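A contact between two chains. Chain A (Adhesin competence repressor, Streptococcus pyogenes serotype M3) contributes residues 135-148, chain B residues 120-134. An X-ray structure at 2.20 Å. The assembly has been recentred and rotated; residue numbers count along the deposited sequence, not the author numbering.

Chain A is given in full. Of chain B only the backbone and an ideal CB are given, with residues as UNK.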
ATOM      1  N   GLU A 135     -10.317 -14.285 -18.061  1.00 44.05           N
ATOM      2  CA  GLU A 135     -11.600 -14.396 -17.291  1.00 52.15           C
ATOM      3  C   GLU A 135     -11.336 -14.845 -15.843  1.00 41.43           C
ATOM      4  O   GLU A 135     -12.015 -14.444 -14.908  1.00 43.20           O
ATOM      5  CB  GLU A 135     -12.648 -15.346 -17.965  1.00 57.56           C
ATOM      6  CG  GLU A 135     -13.014 -14.974 -19.420  1.00 63.84           C
ATOM      7  CD  GLU A 135     -13.213 -13.468 -19.620  1.00 76.96           C
ATOM      8  OE1 GLU A 135     -14.197 -12.946 -19.022  1.00 66.18           O
ATOM      9  OE2 GLU A 135     -12.375 -12.810 -20.334  1.00 87.46           O
ATOM     10  N   ILE A 136     -10.323 -15.656 -15.694  1.00 39.11           N
ATOM     11  CA  ILE A 136      -9.943 -16.148 -14.399  1.00 43.82           C
ATOM     12  C   ILE A 136      -9.201 -15.043 -13.647  1.00 51.73           C
ATOM     13  O   ILE A 136      -9.428 -14.848 -12.467  1.00 45.58           O
ATOM     14  CB  ILE A 136      -9.073 -17.350 -14.545  1.00 40.83           C
ATOM     15  CG1 ILE A 136      -9.921 -18.495 -15.134  1.00 54.23           C
ATOM     16  CG2 ILE A 136      -8.465 -17.780 -13.208  1.00 45.01           C
ATOM     17  CD1 ILE A 136      -9.030 -19.554 -15.726  1.00 58.25           C
ATOM     18  N   VAL A 137      -8.324 -14.324 -14.332  1.00 45.14           N
ATOM     19  CA  VAL A 137      -7.666 -13.212 -13.704  1.00 47.70           C
ATOM     20  C   VAL A 137      -8.714 -12.214 -13.211  1.00 45.23           C
ATOM     21  O   VAL A 137      -8.629 -11.784 -12.090  1.00 42.71           O
ATOM     22  CB  VAL A 137      -6.620 -12.575 -14.617  1.00 43.46           C
ATOM     23  CG1 VAL A 137      -6.156 -11.241 -14.037  1.00 44.82           C
ATOM     24  CG2 VAL A 137      -5.457 -13.538 -14.823  1.00 39.17           C
ATOM     25  N   ASP A 138      -9.772 -11.992 -13.987  1.00 48.63           N
ATOM     26  CA  ASP A 138     -10.842 -11.102 -13.612  1.00 44.63           C
ATOM     27  C   ASP A 138     -11.505 -11.577 -12.375  1.00 46.88           C
ATOM     28  O   ASP A 138     -11.642 -10.823 -11.377  1.00 45.54           O
ATOM     29  CB  ASP A 138     -11.867 -10.997 -14.761  1.00 55.55           C
ATOM     30  CG  ASP A 138     -13.013  -9.973 -14.491  1.00 52.79           C
ATOM     31  OD1 ASP A 138     -13.067  -9.308 -13.433  1.00 55.56           O
ATOM     32  OD2 ASP A 138     -13.887  -9.842 -15.372  1.00 50.54           O
ATOM     33  N   LYS A 139     -11.930 -12.829 -12.435  1.00 48.24           N
ATOM     34  CA  LYS A 139     -12.583 -13.468 -11.302  1.00 50.32           C
ATOM     35  C   LYS A 139     -11.679 -13.319 -10.073  1.00 47.37           C
ATOM     36  O   LYS A 139     -12.141 -12.911  -9.044  1.00 38.98           O
ATOM     37  CB  LYS A 139     -12.930 -14.934 -11.609  1.00 61.13           C
ATOM     38  CG  LYS A 139     -14.069 -15.524 -10.759  1.00 82.09           C
ATOM     39  CD  LYS A 139     -14.241 -17.058 -10.905  1.00 93.60           C
ATOM     40  CE  LYS A 139     -14.589 -17.736  -9.562  1.00 90.05           C
ATOM     41  NZ  LYS A 139     -14.419 -19.211  -9.617  1.00 88.53           N
ATOM     42  N   PHE A 140     -10.379 -13.561 -10.199  1.00 41.94           N
ATOM     43  CA  PHE A 140      -9.488 -13.394  -9.047  1.00 46.03           C
ATOM     44  C   PHE A 140      -9.423 -11.939  -8.522  1.00 46.22           C
ATOM     45  O   PHE A 140      -9.636 -11.699  -7.319  1.00 43.34           O
ATOM     46  CB  PHE A 140      -8.095 -13.927  -9.371  1.00 42.46           C
ATOM     47  CG  PHE A 140      -7.092 -13.610  -8.343  1.00 45.85           C
ATOM     48  CD1 PHE A 140      -7.169 -14.196  -7.096  1.00 46.90           C
ATOM     49  CD2 PHE A 140      -6.076 -12.697  -8.613  1.00 48.47           C
ATOM     50  CE1 PHE A 140      -6.246 -13.866  -6.124  1.00 45.82           C
ATOM     51  CE2 PHE A 140      -5.168 -12.344  -7.641  1.00 48.08           C
ATOM     52  CZ  PHE A 140      -5.258 -12.932  -6.400  1.00 45.19           C
ATOM     53  N   VAL A 141      -9.195 -10.960  -9.390  1.00 46.29           N
ATOM     54  CA  VAL A 141      -9.001  -9.594  -8.890  1.00 42.38           C
ATOM     55  C   VAL A 141     -10.263  -9.080  -8.277  1.00 46.68           C
ATOM     56  O   VAL A 141     -10.204  -8.335  -7.283  1.00 46.30           O
ATOM     57  CB  VAL A 141      -8.414  -8.565  -9.899  1.00 47.76           C
ATOM     58  CG1 VAL A 141      -7.132  -9.080 -10.488  1.00 44.87           C
ATOM     59  CG2 VAL A 141      -9.365  -8.189 -10.992  1.00 60.89           C
ATOM     60  N   THR A 142     -11.392  -9.524  -8.828  1.00 43.23           N
ATOM     61  CA  THR A 142     -12.697  -9.140  -8.328  1.00 45.34           C
ATOM     62  C   THR A 142     -12.908  -9.630  -6.907  1.00 50.95           C
ATOM     63  O   THR A 142     -13.217  -8.790  -6.047  1.00 46.19           O
ATOM     64  CB  THR A 142     -13.836  -9.622  -9.238  1.00 50.83           C
ATOM     65  OG1 THR A 142     -13.649  -9.079 -10.544  1.00 46.57           O
ATOM     66  CG2 THR A 142     -15.202  -9.155  -8.695  1.00 54.42           C
ATOM     67  N   VAL A 143     -12.723 -10.942  -6.646  1.00 46.04           N
ATOM     68  CA  VAL A 143     -12.921 -11.432  -5.270  1.00 55.54           C
ATOM     69  C   VAL A 143     -11.889 -10.891  -4.261  1.00 44.50           C
ATOM     70  O   VAL A 143     -12.185 -10.655  -3.093  1.00 44.01           O
ATOM     71  CB  VAL A 143     -13.001 -12.981  -5.152  1.00 54.48           C
ATOM     72  CG1 VAL A 143     -14.160 -13.529  -5.969  1.00 60.15           C
ATOM     73  CG2 VAL A 143     -11.741 -13.678  -5.557  1.00 58.05           C
ATOM     74  N   PHE A 144     -10.656 -10.754  -4.732  1.00 39.74           N
ATOM     75  CA  PHE A 144      -9.600 -10.234  -3.897  1.00 42.34           C
ATOM     76  C   PHE A 144      -9.959  -8.832  -3.434  1.00 46.90           C
ATOM     77  O   PHE A 144      -9.888  -8.542  -2.263  1.00 50.06           O
ATOM     78  CB  PHE A 144      -8.284 -10.271  -4.669  1.00 41.85           C
ATOM     79  CG  PHE A 144      -7.073 -10.015  -3.861  1.00 47.12           C
ATOM     80  CD1 PHE A 144      -7.067 -10.065  -2.487  1.00 58.93           C
ATOM     81  CD2 PHE A 144      -5.913  -9.728  -4.489  1.00 51.13           C
ATOM     82  CE1 PHE A 144      -5.905  -9.841  -1.775  1.00 58.78           C
ATOM     83  CE2 PHE A 144      -4.752  -9.475  -3.769  1.00 50.08           C
ATOM     84  CZ  PHE A 144      -4.749  -9.554  -2.422  1.00 49.11           C
ATOM     85  N   ALA A 145     -10.363  -7.983  -4.368  1.00 48.54           N
ATOM     86  CA  ALA A 145     -10.716  -6.594  -4.061  1.00 59.16           C
ATOM     87  C   ALA A 145     -11.877  -6.555  -3.077  1.00 57.48           C
ATOM     88  O   ALA A 145     -11.797  -5.798  -2.165  1.00 60.30           O
ATOM     89  CB  ALA A 145     -11.084  -5.819  -5.329  1.00 48.08           C
ATOM     90  N   GLU A 146     -12.911  -7.384  -3.266  1.00 55.56           N
ATOM     91  CA  GLU A 146     -14.028  -7.494  -2.317  1.00 71.12           C
ATOM     92  C   GLU A 146     -13.546  -7.839  -0.936  1.00 66.28           C
ATOM     93  O   GLU A 146     -13.810  -7.144   0.024  1.00 69.14           O
ATOM     94  CB  GLU A 146     -15.025  -8.559  -2.762  1.00 74.78           C
ATOM     95  CG  GLU A 146     -15.855  -8.097  -3.945  1.00 81.44           C
ATOM     96  CD  GLU A 146     -16.724  -9.187  -4.568  1.00 81.44           C
ATOM     97  OE1 GLU A 146     -17.336  -8.906  -5.630  1.00 89.33           O
ATOM     98  OE2 GLU A 146     -16.804 -10.315  -4.027  1.00 80.13           O
ATOM     99  N   GLU A 147     -12.777  -8.898  -0.853  1.00 63.25           N
ATOM    100  CA  GLU A 147     -12.170  -9.240   0.398  1.00 58.92           C
ATOM    101  C   GLU A 147     -11.386  -8.096   1.080  1.00 66.51           C
ATOM    102  O   GLU A 147     -11.737  -7.710   2.204  1.00 63.76           O
ATOM    103  CB  GLU A 147     -11.279 -10.459   0.237  1.00 64.80           C
ATOM    104  CG  GLU A 147     -11.055 -11.192   1.551  1.00 80.32           C
ATOM    105  CD  GLU A 147     -12.371 -11.648   2.184  1.00 74.02           C
ATOM    106  OE1 GLU A 147     -12.689 -11.155   3.280  1.00 70.14           O
ATOM    107  OE2 GLU A 147     -13.086 -12.456   1.557  1.00 67.87           O
ATOM    108  N   LEU A 148     -10.343  -7.575   0.411  1.00 71.52           N
ATOM    109  CA  LEU A 148      -9.527  -6.414   0.889  1.00 66.59           C
ATOM    110  C   LEU A 148     -10.301  -5.153   1.256  1.00 66.59           C
ATOM    111  O   LEU A 148      -9.805  -4.358   2.061  1.00 72.25           O
ATOM    112  CB  LEU A 148      -8.477  -6.006  -0.133  1.00 60.75           C
ATOM    113  CG  LEU A 148      -7.247  -6.896  -0.122  1.00 72.51           C
ATOM    114  CD1 LEU A 148      -6.370  -6.439  -1.276  1.00 73.44           C
ATOM    115  CD2 LEU A 148      -6.477  -6.917   1.206  1.00 70.44           C
TER
ATOM    116  N   UNK B 120      -4.853 -16.747   6.258  1.00 41.28           N
ATOM    117  CA  UNK B 120      -6.109 -17.495   6.194  1.00 41.64           C
ATOM    118  C   UNK B 120      -7.122 -16.862   5.320  1.00 45.17           C
ATOM    119  O   UNK B 120      -7.912 -17.534   4.665  1.00 41.51           O
ATOM    120  CB  UNK B 120      -6.704 -17.667   7.593  1.00 41.64           C
ATOM    121  N   UNK B 121      -7.145 -15.536   5.305  1.00 41.03           N
ATOM    122  CA  UNK B 121      -8.011 -14.848   4.402  1.00 40.59           C
ATOM    123  C   UNK B 121      -7.659 -15.135   2.973  1.00 40.87           C
ATOM    124  O   UNK B 121      -8.539 -15.358   2.116  1.00 37.40           O
ATOM    125  CB  UNK B 121      -7.968 -13.342   4.667  1.00 40.59           C
ATOM    126  N   UNK B 122      -6.386 -15.149   2.671  1.00 36.71           N
ATOM    127  CA  UNK B 122      -6.005 -15.449   1.296  1.00 40.41           C
ATOM    128  C   UNK B 122      -6.349 -16.951   0.982  1.00 46.99           C
ATOM    129  O   UNK B 122      -6.848 -17.259  -0.101  1.00 41.51           O
ATOM    130  CB  UNK B 122      -4.516 -15.165   1.087  1.00 40.41           C
ATOM    131  N   UNK B 123      -6.112 -17.851   1.931  1.00 43.52           N
ATOM    132  CA  UNK B 123      -6.486 -19.283   1.740  1.00 41.40           C
ATOM    133  C   UNK B 123      -7.928 -19.439   1.382  1.00 45.58           C
ATOM    134  O   UNK B 123      -8.273 -19.942   0.266  1.00 43.33           O
ATOM    135  CB  UNK B 123      -6.198 -20.099   3.002  1.00 41.40           C
ATOM    136  N   UNK B 124      -8.796 -18.839   2.181  1.00 42.68           N
ATOM    137  CA  UNK B 124     -10.241 -18.938   1.870  1.00 48.73           C
ATOM    138  C   UNK B 124     -10.578 -18.417   0.487  1.00 52.88           C
ATOM    139  O   UNK B 124     -11.438 -18.910  -0.217  1.00 50.47           O
ATOM    140  CB  UNK B 124     -11.060 -18.167   2.907  1.00 48.73           C
ATOM    141  N   UNK B 125      -9.930 -17.356   0.093  1.00 43.14           N
ATOM    142  CA  UNK B 125     -10.289 -16.812  -1.197  1.00 41.31           C
ATOM    143  C   UNK B 125      -9.771 -17.672  -2.365  1.00 46.57           C
ATOM    144  O   UNK B 125     -10.452 -17.878  -3.358  1.00 46.82           O
ATOM    145  CB  UNK B 125      -9.749 -15.385  -1.316  1.00 41.31           C
ATOM    146  N   UNK B 126      -8.550 -18.186  -2.215  1.00 36.49           N
ATOM    147  CA  UNK B 126      -7.987 -19.044  -3.166  1.00 43.59           C
ATOM    148  C   UNK B 126      -8.843 -20.353  -3.325  1.00 41.98           C
ATOM    149  O   UNK B 126      -9.100 -20.815  -4.450  1.00 47.17           O
ATOM    150  CB  UNK B 126      -6.545 -19.353  -2.759  1.00 43.59           C
ATOM    151  N   UNK B 127      -9.380 -20.852  -2.215  1.00 39.54           N
ATOM    152  CA  UNK B 127     -10.217 -22.033  -2.198  1.00 46.58           C
ATOM    153  C   UNK B 127     -11.364 -22.002  -3.173  1.00 49.98           C
ATOM    154  O   UNK B 127     -11.816 -23.046  -3.582  1.00 53.53           O
ATOM    155  CB  UNK B 127     -10.770 -22.244  -0.787  1.00 46.58           C
ATOM    156  N   UNK B 128     -11.852 -20.824  -3.516  1.00 48.29           N
ATOM    157  CA  UNK B 128     -12.903 -20.703  -4.558  1.00 47.17           C
ATOM    158  C   UNK B 128     -12.513 -21.013  -5.994  1.00 50.27           C
ATOM    159  O   UNK B 128     -13.358 -20.958  -6.893  1.00 57.56           O
ATOM    160  CB  UNK B 128     -13.450 -19.274  -4.535  1.00 47.17           C
ATOM    161  N   UNK B 129     -11.254 -21.346  -6.236  1.00 47.91           N
ATOM    162  CA  UNK B 129     -10.779 -21.583  -7.585  1.00 53.18           C
ATOM    163  C   UNK B 129     -10.452 -23.037  -7.649  1.00 54.30           C
ATOM    164  O   UNK B 129      -9.941 -23.586  -6.666  1.00 49.92           O
ATOM    165  CB  UNK B 129      -9.577 -20.710  -7.952  1.00 53.18           C
ATOM    166  N   UNK B 130     -10.717 -23.668  -8.789  1.00 49.56           N
ATOM    167  CA  UNK B 130     -10.152 -25.028  -9.013  1.00 55.12           C
ATOM    168  C   UNK B 130      -8.646 -24.912  -9.075  1.00 55.71           C
ATOM    169  O   UNK B 130      -8.076 -23.795  -9.195  1.00 47.99           O
ATOM    170  CB  UNK B 130     -10.691 -25.665 -10.295  1.00 55.12           C
ATOM    171  N   UNK B 131      -7.979 -26.045  -8.957  1.00 48.14           N
ATOM    172  CA  UNK B 131      -6.510 -26.078  -9.032  1.00 50.67           C
ATOM    173  C   UNK B 131      -5.935 -25.736 -10.428  1.00 52.01           C
ATOM    174  O   UNK B 131      -4.788 -25.286 -10.542  1.00 53.20           O
ATOM    175  CB  UNK B 131      -6.022 -27.468  -8.619  1.00 50.67           C
ATOM    176  N   UNK B 132      -6.721 -26.020 -11.469  1.00 51.57           N
ATOM    177  CA  UNK B 132      -6.531 -25.461 -12.808  1.00 59.59           C
ATOM    178  C   UNK B 132      -6.546 -23.919 -12.811  1.00 50.95           C
ATOM    179  O   UNK B 132      -5.603 -23.277 -13.274  1.00 44.05           O
ATOM    180  CB  UNK B 132      -7.619 -25.990 -13.744  1.00 59.59           C
ATOM    181  N   UNK B 133      -7.621 -23.349 -12.313  1.00 43.53           N
ATOM    182  CA  UNK B 133      -7.690 -21.910 -12.164  1.00 49.18           C
ATOM    183  C   UNK B 133      -6.443 -21.379 -11.397  1.00 51.22           C
ATOM    184  O   UNK B 133      -5.727 -20.514 -11.890  1.00 48.84           O
ATOM    185  CB  UNK B 133      -8.981 -21.525 -11.438  1.00 49.18           C
ATOM    186  N   UNK B 134      -6.066 -22.016 -10.290  1.00 55.13           N
ATOM    187  CA  UNK B 134      -4.964 -21.524  -9.495  1.00 51.39           C
ATOM    188  C   UNK B 134      -3.625 -21.527 -10.196  1.00 54.36           C
ATOM    189  O   UNK B 134      -2.738 -20.790  -9.760  1.00 46.98           O
ATOM    190  CB  UNK B 134      -4.857 -22.355  -8.215  1.00 51.39           C
TER

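The helix of chain A, residues 135-148, runs at 143° to helix 120-127 of chain B and offers an apolar stripe, Ile A136, Phe A140, Val A143 and Phe A144, with Lys A139 and Glu A147 beside it.

Position 120 is helical, with nothing of chain A near its CB; almost any helix-tolerant residue would do, and it is Asn B120. At 121 CA-to-CB points toward chain A, the ideal CB 4.9 Å from Glu A147 CG. Space is short, so a small or medium apolar side chain suits, against the aliphatic part of the glutamate. It is Val B121, whose CG1 comes to 3.3 Å from Glu A147 CG, a tight contact.

Position 122 points sideways, and nothing of chain A lies near its CB; a long side chain is needed to reach the Phe A144 ring, so a large aromatic or methionine is plausible. Tyr B122 brings CE1 to 3.7 Å from Phe A144 CE1, the ring planes at 84°. Position 123 is out of reach, so polar residues suit; Asn B123 accepts a hydrogen bond from the side chain at 127.

Position 124 is also sideways, but the carboxylate of Glu A147 favours a long basic residue, lysine or arginine. Arg B124 extends NH1 to 3.6 Å from Glu A147 OE1, a salt bridge at the edge of the guanidinium.

Position 125 points toward a hollow formed by Phe A140, Val A143, Phe A144 and Glu A147. Leucine or methionine would fill it. Leu B125 is the knob: CD2 lies 3.8 Å from Phe A140 CE1, and CD1 lies 3.8 Å from Phe A144 CD1.

Position 126 is sideways, so an apolar residue needs some length to reach Phe A140; Leu B126 does so. Position 127, out of reach, suits a polar residue, and Gln B127 donates through NE2 to Asn B123 OD1.

Position 128 points toward chain A, near the amine of Lys A139. Acidic or polar residues would suit, while a long flexible one could lead past it. Lys B128 contributes its backbone: its O accepts a weak hydrogen bond from Lys A139 NZ, 3.4 Å.

Position 129 has an extended backbone (-113/143) and points toward chain A; a broad apolar or aromatic residue fits. Phe B129 sets CZ 4.0 Å from Phe A140 CB and CE1 3.9 Å from Val A143 CG2, while Lys A139 NZ makes an off-centre cation-pi contact.

Position 130 precedes a helix with psi of 165°, so serine, threonine, aspartate or asparagine could cap it; the OG of Ser B130 accepts from the backbone N of 133. Position 131 is out of reach and 132 sideways; small or polar residues suit. They are Ala B131 and Lys B132, whose side chain leads away.

Position 133 points sideways, its ideal CB 4.2 Å from Ile A136 CG2, with Lys A139 nearby: an acidic residue with an aliphatic stem answers both. Glu B133 packs CG 4.1 Å from Ile A136 CD1 and forms a long salt bridge, OE1 to Lys A139 NZ at 3.8 Å. Position 134 points away, leaving the choice open; Leu B134 makes no contact.

Chain B, residues 120-134: NVYNRLLQKFSAKEL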
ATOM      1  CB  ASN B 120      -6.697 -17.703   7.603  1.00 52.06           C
ATOM      2  CG  ASN B 120      -5.704 -18.392   8.540  1.00 53.11           C
ATOM      3  OD1 ASN B 120      -4.687 -18.937   8.100  1.00 52.68           O
ATOM      4  ND2 ASN B 120      -5.929 -18.275   9.832  1.00 64.59           N
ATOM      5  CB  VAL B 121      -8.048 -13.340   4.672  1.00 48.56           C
ATOM      6  CG1 VAL B 121      -8.843 -12.608   3.589  1.00 50.26           C
ATOM      7  CG2 VAL B 121      -8.661 -13.066   6.071  1.00 48.33           C
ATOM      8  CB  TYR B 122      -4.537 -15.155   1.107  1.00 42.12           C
ATOM      9  CG  TYR B 122      -4.109 -13.707   1.366  1.00 37.54           C
ATOM     10  CD1 TYR B 122      -4.924 -12.632   1.030  1.00 42.21           C
ATOM     11  CD2 TYR B 122      -2.897 -13.442   1.884  1.00 40.77           C
ATOM     12  CE1 TYR B 122      -4.536 -11.323   1.268  1.00 45.57           C
ATOM     13  CE2 TYR B 122      -2.473 -12.133   2.115  1.00 44.03           C
ATOM     14  CZ  TYR B 122      -3.306 -11.085   1.778  1.00 42.47           C
ATOM     15  OH  TYR B 122      -2.892  -9.803   1.940  1.00 50.14           O
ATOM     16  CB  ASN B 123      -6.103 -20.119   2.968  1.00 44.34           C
ATOM     17  CG  ASN B 123      -6.522 -21.596   2.822  1.00 41.40           C
ATOM     18  OD1 ASN B 123      -7.531 -21.950   3.290  1.00 40.55           O
ATOM     19  ND2 ASN B 123      -5.767 -22.395   2.098  1.00 38.29           N
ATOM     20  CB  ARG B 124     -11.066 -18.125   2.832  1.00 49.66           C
ATOM     21  CG  ARG B 124     -10.873 -18.467   4.311  1.00 62.88           C
ATOM     22  CD  ARG B 124     -11.946 -17.779   5.194  1.00 80.22           C
ATOM     23  NE  ARG B 124     -11.860 -16.321   5.548  1.00 86.11           N
ATOM     24  CZ  ARG B 124     -12.310 -15.264   4.828  1.00 80.46           C
ATOM     25  NH1 ARG B 124     -12.210 -14.018   5.327  1.00 70.32           N
ATOM     26  NH2 ARG B 124     -12.836 -15.407   3.611  1.00 84.82           N
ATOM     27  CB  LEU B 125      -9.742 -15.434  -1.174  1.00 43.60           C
ATOM     28  CG  LEU B 125      -9.386 -14.441  -2.203  1.00 58.09           C
ATOM     29  CD1 LEU B 125      -8.890 -13.228  -1.375  1.00 66.10           C
ATOM     30  CD2 LEU B 125      -8.281 -14.964  -3.110  1.00 65.46           C
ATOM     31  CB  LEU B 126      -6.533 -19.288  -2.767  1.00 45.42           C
ATOM     32  CG  LEU B 126      -5.634 -18.050  -2.944  1.00 44.93           C
ATOM     33  CD1 LEU B 126      -4.252 -18.315  -2.357  1.00 44.01           C
ATOM     34  CD2 LEU B 126      -5.485 -17.619  -4.371  1.00 42.47           C
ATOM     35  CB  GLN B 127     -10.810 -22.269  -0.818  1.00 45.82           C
ATOM     36  CG  GLN B 127      -9.853 -22.990   0.087  1.00 46.18           C
ATOM     37  CD  GLN B 127     -10.536 -23.534   1.319  1.00 48.18           C
ATOM     38  OE1 GLN B 127     -11.698 -23.926   1.263  1.00 59.58           O
ATOM     39  NE2 GLN B 127      -9.801 -23.641   2.408  1.00 44.48           N
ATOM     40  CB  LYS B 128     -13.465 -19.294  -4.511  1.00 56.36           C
ATOM     41  CG  LYS B 128     -14.106 -18.994  -3.171  1.00 54.06           C
ATOM     42  CD  LYS B 128     -14.302 -17.486  -2.957  1.00 65.31           C
ATOM     43  CE  LYS B 128     -15.285 -17.256  -1.809  1.00 65.63           C
ATOM     44  NZ  LYS B 128     -15.768 -15.857  -1.766  1.00 70.77           N
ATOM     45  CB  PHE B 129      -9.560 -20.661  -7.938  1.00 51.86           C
ATOM     46  CG  PHE B 129      -9.970 -19.211  -8.027  1.00 50.40           C
ATOM     47  CD1 PHE B 129     -10.015 -18.414  -6.885  1.00 43.46           C
ATOM     48  CD2 PHE B 129     -10.465 -18.705  -9.203  1.00 46.35           C
ATOM     49  CE1 PHE B 129     -10.463 -17.093  -6.961  1.00 51.62           C
ATOM     50  CE2 PHE B 129     -10.892 -17.379  -9.296  1.00 49.26           C
ATOM     51  CZ  PHE B 129     -10.910 -16.577  -8.172  1.00 45.48           C
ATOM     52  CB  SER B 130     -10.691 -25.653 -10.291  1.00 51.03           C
ATOM     53  OG  SER B 130     -10.227 -24.947 -11.424  1.00 59.56           O
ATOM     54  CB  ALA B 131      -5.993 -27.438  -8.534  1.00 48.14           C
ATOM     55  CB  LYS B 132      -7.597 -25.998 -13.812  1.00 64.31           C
ATOM     56  CG  LYS B 132      -7.022 -26.792 -14.988  1.00 76.06           C
ATOM     57  CD  LYS B 132      -8.137 -27.371 -15.876  1.00 80.57           C
ATOM     58  CE  LYS B 132      -8.596 -28.767 -15.431  1.00 80.41           C
ATOM     59  NZ  LYS B 132      -9.391 -29.439 -16.505  1.00 77.91           N
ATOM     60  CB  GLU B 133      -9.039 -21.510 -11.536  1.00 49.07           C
ATOM     61  CG  GLU B 133     -10.212 -21.740 -12.492  1.00 53.15           C
ATOM     62  CD  GLU B 133     -11.591 -21.629 -11.845  1.00 60.23           C
ATOM     63  OE1 GLU B 133     -11.737 -21.792 -10.585  1.00 54.38           O
ATOM     64  OE2 GLU B 133     -12.549 -21.357 -12.616  1.00 60.01           O
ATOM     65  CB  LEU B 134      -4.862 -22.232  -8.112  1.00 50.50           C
ATOM     66  CG  LEU B 134      -6.070 -21.882  -7.223  1.00 46.63           C
ATOM     67  CD1 LEU B 134      -6.095 -22.746  -5.981  1.00 48.17           C
ATOM     68  CD2 LEU B 134      -6.123 -20.413  -6.814  1.00 49.91           C
TER
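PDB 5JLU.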